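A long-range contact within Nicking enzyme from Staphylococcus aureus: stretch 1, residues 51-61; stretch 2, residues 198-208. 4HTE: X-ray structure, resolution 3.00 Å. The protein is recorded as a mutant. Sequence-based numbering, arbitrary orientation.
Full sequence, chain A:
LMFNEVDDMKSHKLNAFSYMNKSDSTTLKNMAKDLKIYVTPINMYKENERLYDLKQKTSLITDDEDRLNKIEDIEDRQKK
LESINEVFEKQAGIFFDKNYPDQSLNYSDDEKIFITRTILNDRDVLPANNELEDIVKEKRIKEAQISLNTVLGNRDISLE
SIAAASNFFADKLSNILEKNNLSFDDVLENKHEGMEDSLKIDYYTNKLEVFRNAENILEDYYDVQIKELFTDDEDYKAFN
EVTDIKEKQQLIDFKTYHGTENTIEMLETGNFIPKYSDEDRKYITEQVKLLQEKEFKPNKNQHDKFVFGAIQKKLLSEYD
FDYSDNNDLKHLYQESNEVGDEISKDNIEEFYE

Stretch 1, residues 51-61: LYDLKQKTSLI
Stretch 2, residues 198-208: SLKIDYYTNKL

How do the two backbones run? Residues 51-58 of stretch 1 are helical, entering from earlier in the chain, and all of 198-208 is helix, continuing beyond it. The helices run nearly antiparallel, their N-to-C directions 155° apart and their axes 10.7 Å apart at closest approach. The register is set by Gln56 CA to Tyr203 CA, 7.0 Å, and Leu60 CA to Leu199 CA, 6.2 Å. Lys55 N bonds to Leu51 O (3.0 Å) and Tyr203 N to Leu199 O (2.9 Å), both i to i-4 helical bonds.

What fills the space between them? Tyr203 points toward stretch 1 with chi1 t (chi2 67°) and is the residue most covered. Leu60 starts sideways, but its m,t rotamer brings the end nearer: CD1 lies 4.2 Å from the Tyr203 ring centroid, 18° off the normal, a CH-pi contact over one face. Leu60 CD2 packs 4.2 Å from Leu199 CB. Leu199, m,t and pointing toward stretch 1, brings CD1 to 3.2 Å from Ser59 O. The flat ring and branched leucines suit this apolar packing.

How does Gln56 fit beside the ring? It points toward stretch 2 with chi1 m, chi2 t and chi3 -24°. The aliphatic base of Gln56 lies beside the tyrosine, Gln56 CB 3.9 Å from Tyr203 CE1, while its amide extends toward Asn206 (chi1 t, chi2 -103°). Lys57, sideways and m,t,t,t, places CG 3.6 Å from Tyr203 OH.

Is there a polar link? No hydrogen bond crosses the contact, but Asp53 OD2 and Lys207 NZ form a long salt bridge at 3.7 Å. Both side chains start sideways and their ends come nearer, Asp53 with chi1 t and Lys207 with chi1 and chi2 m, chi3 -96° and chi4 t. Their opposite charges suit this pairing. Together the stretches bury 463 Å², both sides summed.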

# COMPACT_ATOMS: atom_id res chain seq x y z
N LEU A 51 8.79 -4.54 -13.32
CA LEU A 51 9.60 -4.33 -14.52
C LEU A 51 9.92 -2.85 -14.73
O LEU A 51 11.01 -2.50 -15.17
CB LEU A 51 8.89 -4.89 -15.76
CG LEU A 51 9.54 -6.13 -16.38
CD1 LEU A 51 9.76 -7.23 -15.36
CD2 LEU A 51 8.68 -6.64 -17.53
N TYR A 52 8.96 -1.98 -14.41
CA TYR A 52 9.19 -0.55 -14.49
C TYR A 52 10.33 -0.17 -13.56
O TYR A 52 11.29 0.49 -13.97
CB TYR A 52 7.92 0.21 -14.10
CG TYR A 52 8.06 1.71 -14.15
CD1 TYR A 52 7.52 2.45 -15.19
CD2 TYR A 52 8.74 2.39 -13.15
CE1 TYR A 52 7.66 3.83 -15.24
CE2 TYR A 52 8.88 3.77 -13.18
CZ TYR A 52 8.33 4.48 -14.23
OH TYR A 52 8.47 5.85 -14.27
N ASP A 53 10.21 -0.59 -12.30
CA ASP A 53 11.24 -0.33 -11.31
C ASP A 53 12.58 -0.92 -11.72
O ASP A 53 13.64 -0.39 -11.36
CB ASP A 53 10.82 -0.93 -9.96
CG ASP A 53 11.95 -0.90 -8.94
OD1 ASP A 53 12.81 -1.81 -8.99
OD2 ASP A 53 11.96 0.01 -8.10
N LEU A 54 12.54 -2.00 -12.48
CA LEU A 54 13.76 -2.67 -12.93
C LEU A 54 14.51 -1.84 -13.96
O LEU A 54 15.72 -1.63 -13.84
CB LEU A 54 13.43 -4.05 -13.51
CG LEU A 54 14.21 -5.23 -12.92
CD1 LEU A 54 15.71 -5.02 -13.07
CD2 LEU A 54 13.84 -5.44 -11.45
N LYS A 55 13.79 -1.38 -14.98
CA LYS A 55 14.40 -0.63 -16.08
C LYS A 55 15.23 0.53 -15.56
O LYS A 55 16.23 0.91 -16.16
CB LYS A 55 13.31 -0.10 -17.02
N GLN A 56 14.81 1.10 -14.43
CA GLN A 56 15.50 2.25 -13.88
C GLN A 56 16.85 1.88 -13.29
O GLN A 56 17.83 2.60 -13.46
CB GLN A 56 14.63 2.91 -12.81
CG GLN A 56 13.35 3.50 -13.37
CD GLN A 56 12.47 4.11 -12.30
OE1 GLN A 56 12.55 3.73 -11.13
NE2 GLN A 56 11.63 5.06 -12.68
N LYS A 57 16.92 0.74 -12.61
CA LYS A 57 18.18 0.28 -12.04
C LYS A 57 19.15 -0.11 -13.15
O LYS A 57 20.36 -0.02 -12.99
CB LYS A 57 17.94 -0.90 -11.11
CG LYS A 57 17.01 -0.59 -9.95
CD LYS A 57 17.07 -1.66 -8.88
CE LYS A 57 16.12 -1.35 -7.73
NZ LYS A 57 16.53 -2.04 -6.47
N THR A 58 18.60 -0.54 -14.28
CA THR A 58 19.40 -0.97 -15.42
C THR A 58 20.36 0.14 -15.83
O THR A 58 21.56 -0.08 -15.98
CB THR A 58 18.50 -1.37 -16.61
OG1 THR A 58 17.66 -2.46 -16.23
CG2 THR A 58 19.34 -1.94 -17.74
N SER A 59 19.81 1.34 -16.02
CA SER A 59 20.59 2.50 -16.43
C SER A 59 21.93 2.64 -15.72
O SER A 59 22.91 3.10 -16.32
CB SER A 59 19.77 3.78 -16.23
OG SER A 59 19.02 3.74 -15.03
N LEU A 60 22.00 2.24 -14.45
CA LEU A 60 23.18 2.51 -13.63
C LEU A 60 24.37 1.58 -13.91
O LEU A 60 25.51 2.04 -13.97
CB LEU A 60 22.82 2.44 -12.14
CG LEU A 60 21.57 3.20 -11.68
CD1 LEU A 60 21.71 3.62 -10.22
CD2 LEU A 60 21.29 4.42 -12.56
N ILE A 61 24.10 0.29 -14.08
CA ILE A 61 25.12 -0.75 -14.29
C ILE A 61 26.50 -0.23 -14.69
O ILE A 61 27.50 -0.53 -14.03
CB ILE A 61 24.63 -1.75 -15.36
N SER A 198 25.79 11.52 -13.41
CA SER A 198 24.55 11.94 -14.06
C SER A 198 23.43 10.93 -13.90
O SER A 198 22.36 11.25 -13.38
CB SER A 198 24.79 12.16 -15.55
OG SER A 198 26.17 12.32 -15.84
N LEU A 199 23.67 9.71 -14.36
CA LEU A 199 22.66 8.66 -14.30
C LEU A 199 22.13 8.48 -12.88
O LEU A 199 20.94 8.26 -12.68
CB LEU A 199 23.24 7.34 -14.81
CG LEU A 199 23.70 7.36 -16.27
CD1 LEU A 199 24.18 5.99 -16.71
CD2 LEU A 199 22.58 7.85 -17.18
N LYS A 200 23.02 8.59 -11.90
CA LYS A 200 22.60 8.50 -10.50
C LYS A 200 21.77 9.72 -10.13
O LYS A 200 20.76 9.61 -9.43
CB LYS A 200 23.82 8.38 -9.59
CG LYS A 200 24.60 7.09 -9.78
CD LYS A 200 25.96 7.14 -9.11
CE LYS A 200 26.02 6.25 -7.88
NZ LYS A 200 27.43 5.87 -7.55
N ILE A 201 22.20 10.89 -10.59
CA ILE A 201 21.49 12.12 -10.30
C ILE A 201 20.05 12.01 -10.79
O ILE A 201 19.11 12.36 -10.07
CB ILE A 201 22.18 13.34 -10.94
CG1 ILE A 201 23.65 13.39 -10.50
CG2 ILE A 201 21.45 14.62 -10.57
CD1 ILE A 201 24.24 14.77 -10.47
N ASP A 202 19.87 11.52 -12.01
CA ASP A 202 18.54 11.36 -12.59
C ASP A 202 17.76 10.27 -11.87
O ASP A 202 16.57 10.42 -11.59
CB ASP A 202 18.64 11.05 -14.08
CG ASP A 202 19.10 12.24 -14.89
OD1 ASP A 202 18.73 13.38 -14.53
OD2 ASP A 202 19.83 12.04 -15.88
N TYR A 203 18.43 9.16 -11.57
CA TYR A 203 17.80 8.07 -10.84
C TYR A 203 17.11 8.61 -9.59
O TYR A 203 15.91 8.45 -9.43
CB TYR A 203 18.85 7.02 -10.47
CG TYR A 203 18.29 5.79 -9.79
CD1 TYR A 203 17.47 4.91 -10.47
CD2 TYR A 203 18.60 5.51 -8.46
CE1 TYR A 203 16.96 3.78 -9.85
CE2 TYR A 203 18.09 4.39 -7.83
CZ TYR A 203 17.27 3.52 -8.53
OH TYR A 203 16.77 2.40 -7.91
N TYR A 204 17.88 9.27 -8.73
CA TYR A 204 17.34 9.86 -7.51
C TYR A 204 16.17 10.79 -7.84
O TYR A 204 15.11 10.71 -7.23
CB TYR A 204 18.43 10.63 -6.76
CG TYR A 204 19.62 9.79 -6.36
CD1 TYR A 204 19.48 8.44 -6.04
CD2 TYR A 204 20.90 10.34 -6.31
CE1 TYR A 204 20.58 7.68 -5.68
CE2 TYR A 204 22.00 9.58 -5.95
CZ TYR A 204 21.83 8.25 -5.64
OH TYR A 204 22.92 7.48 -5.28
N THR A 205 16.38 11.67 -8.81
CA THR A 205 15.37 12.64 -9.18
C THR A 205 14.06 11.94 -9.50
O THR A 205 12.99 12.37 -9.09
CB THR A 205 15.81 13.48 -10.39
OG1 THR A 205 17.23 13.71 -10.32
CG2 THR A 205 15.09 14.80 -10.41
N ASN A 206 14.16 10.84 -10.24
CA ASN A 206 12.98 10.08 -10.63
C ASN A 206 12.32 9.44 -9.42
O ASN A 206 11.09 9.48 -9.28
CB ASN A 206 13.36 9.00 -11.65
CG ASN A 206 12.15 8.43 -12.38
OD1 ASN A 206 11.70 7.33 -12.08
ND2 ASN A 206 11.63 9.19 -13.33
N LYS A 207 13.13 8.87 -8.54
CA LYS A 207 12.62 8.24 -7.32
C LYS A 207 11.78 9.22 -6.52
O LYS A 207 10.82 8.83 -5.85
CB LYS A 207 13.76 7.71 -6.46
CG LYS A 207 14.57 6.58 -7.09
CD LYS A 207 13.74 5.32 -7.29
CE LYS A 207 13.93 4.34 -6.15
NZ LYS A 207 13.20 3.07 -6.40
N LEU A 208 12.13 10.50 -6.57
CA LEU A 208 11.35 11.51 -5.86
C LEU A 208 9.93 11.54 -6.41
O LEU A 208 8.96 11.64 -5.65
CB LEU A 208 12.00 12.89 -5.97
CG LEU A 208 13.36 13.06 -5.29
CD1 LEU A 208 13.75 14.52 -5.29
CD2 LEU A 208 13.35 12.52 -3.88